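Local coordinates for particle-associated lyase (Acinetobacter bacteriophage AP22, PDB 4Y9V) that degrades the capsular polysaccharide of Acinetobacter baumannii as a trimeric phage tailspike, binding the capsular saccharide, at the interface of chains A and B. Residues are numbered along the deposited sequence; one frame, centred on the assembly and turned at random. Chains: chain A/B, Particle-associated lyase.

The interface of chains A and B. Residues chain A 569-570, 574, 585-586; chain B 587, 589, 603.
B:Leu603, on strand 597-604, packs against a largely apolar surface of the neighbouring subunit made by A:Phe574, A:Thr585 and A:Pro586, with the backbone carbonyl of A:Asp570 at its margin. The patch is part of the interface between the C-terminal Ig-like regions of two subunits, and probably helps hold the trimer together. The leucine's branched end suits differently shaped neighbours: its methyl CD1 lies 3.9 Å from CD of A:Pro586, a rigid apolar ring without an N-H, and meets CD2 of A:Phe574, both side chains running roughly perpendicular to the leucine. Nearer the backbone, CB of B:Leu603 packs against the methyl CG2 of A:Thr585.

A second apolar contact joins A:Trp569, whose flat indole gives broad apolar surface, to B:Val589. The benzo edge does the touching, CZ3 of A:Trp569 lying 3.9 Å from CB of B:Val589, whose compact branched side chain presents both methyls to CE3 and CZ3. The flat ring of A:Phe574 puts CE2 3.8 Å above the A:Trp569 plane, toward its rim, and probably helps to hold the tryptophan.

The polar contact pairs two threonines, each offering a hydroxyl beside a methyl. OG1 of A:Thr585 lies between the backbone N and the carbonyl carbon (chi1 73°), which points the hydroxyl at B:Thr587 and leaves CG2 against B:Leu603. The OG1 atoms of A:Thr585 and B:Thr587 form a hydrogen bond of 2.9 Å, its donor undecided. The methyl of B:Thr587 points opposite to that of A:Thr585, CG2 lying 3.3 Å from the backbone O of A:Pro586.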
loop_
_atom_site.group_PDB
_atom_site.type_symbol
_atom_site.label_atom_id
_atom_site.label_comp_id
_atom_site.label_asym_id
_atom_site.label_seq_id
_atom_site.Cartn_x
_atom_site.Cartn_y
_atom_site.Cartn_z
ATOM N N TRP A 569 -45.103 23.090 -10.524
ATOM C CA TRP A 569 -45.744 24.291 -10.011
ATOM C C TRP A 569 -45.869 25.351 -11.105
ATOM O O TRP A 569 -44.986 25.564 -11.931
ATOM C CB TRP A 569 -44.925 24.905 -8.880
ATOM C CG TRP A 569 -45.090 24.271 -7.541
ATOM C CD1 TRP A 569 -46.027 23.347 -7.175
ATOM C CD2 TRP A 569 -44.342 24.576 -6.356
ATOM N NE1 TRP A 569 -45.888 23.048 -5.856
ATOM C CE2 TRP A 569 -44.885 23.796 -5.307
ATOM C CE3 TRP A 569 -43.291 25.454 -6.055
ATOM C CZ2 TRP A 569 -44.408 23.864 -4.010
ATOM C CZ3 TRP A 569 -42.832 25.508 -4.761
ATOM C CH2 TRP A 569 -43.386 24.706 -3.741
ATOM N N ASP A 570 -47.004 26.054 -11.007
ATOM C CA ASP A 570 -47.201 27.332 -11.674
ATOM C C ASP A 570 -47.756 28.306 -10.621
ATOM O O ASP A 570 -47.841 27.968 -9.432
ATOM C CB ASP A 570 -48.033 27.180 -12.931
ATOM C CG ASP A 570 -49.415 26.631 -12.656
ATOM O OD1 ASP A 570 -49.940 26.894 -11.589
ATOM O OD2 ASP A 570 -49.943 25.859 -13.481
ATOM N N PHE A 574 -49.988 28.627 -5.289
ATOM C CA PHE A 574 -50.079 29.477 -4.124
ATOM C C PHE A 574 -51.066 30.646 -4.277
ATOM O O PHE A 574 -51.143 31.477 -3.379
ATOM C CB PHE A 574 -48.702 30.040 -3.721
ATOM C CG PHE A 574 -47.771 28.954 -3.185
ATOM C CD1 PHE A 574 -48.066 28.266 -2.030
ATOM C CD2 PHE A 574 -46.584 28.646 -3.852
ATOM C CE1 PHE A 574 -47.218 27.298 -1.517
ATOM C CE2 PHE A 574 -45.749 27.656 -3.355
ATOM C CZ PHE A 574 -46.043 27.003 -2.193
ATOM N N THR A 585 -46.102 34.406 -2.965
ATOM C CA THR A 585 -44.947 33.540 -3.254
ATOM C C THR A 585 -44.325 33.121 -1.926
ATOM O O THR A 585 -44.475 33.808 -0.902
ATOM C CB THR A 585 -43.887 34.145 -4.161
ATOM O OG1 THR A 585 -43.247 35.093 -3.343
ATOM C CG2 THR A 585 -44.436 34.850 -5.385
ATOM N N PRO A 586 -43.631 31.976 -1.917
ATOM C CA PRO A 586 -43.022 31.474 -0.683
ATOM C C PRO A 586 -41.558 31.878 -0.559
ATOM O O PRO A 586 -40.681 31.261 -1.168
ATOM C CB PRO A 586 -43.133 29.966 -0.902
ATOM C CG PRO A 586 -42.966 29.776 -2.375
ATOM C CD PRO A 586 -43.660 30.952 -2.969
ATOM N N THR B 587 -38.895 34.977 -6.838
ATOM C CA THR B 587 -38.809 33.961 -5.784
ATOM C C THR B 587 -38.363 32.633 -6.389
ATOM O O THR B 587 -39.072 32.082 -7.242
ATOM C CB THR B 587 -40.176 33.784 -5.106
ATOM O OG1 THR B 587 -40.568 34.997 -4.453
ATOM C CG2 THR B 587 -40.111 32.660 -4.061
ATOM N N VAL B 589 -37.751 28.659 -6.743
ATOM C CA VAL B 589 -38.372 27.433 -6.285
ATOM C C VAL B 589 -37.910 26.264 -7.119
ATOM O O VAL B 589 -37.482 26.427 -8.268
ATOM C CB VAL B 589 -39.931 27.487 -6.346
ATOM C CG1 VAL B 589 -40.459 28.700 -5.579
ATOM C CG2 VAL B 589 -40.438 27.517 -7.796
ATOM N N LEU B 603 -41.146 32.163 -9.214
ATOM C CA LEU B 603 -42.527 32.623 -9.017
ATOM C C LEU B 603 -42.464 34.149 -8.820
ATOM O O LEU B 603 -41.738 34.636 -7.942
ATOM C CB LEU B 603 -43.183 31.957 -7.839
ATOM C CG LEU B 603 -43.328 30.430 -7.935
ATOM C CD1 LEU B 603 -43.923 29.867 -6.679
ATOM C CD2 LEU B 603 -44.157 30.011 -9.117
#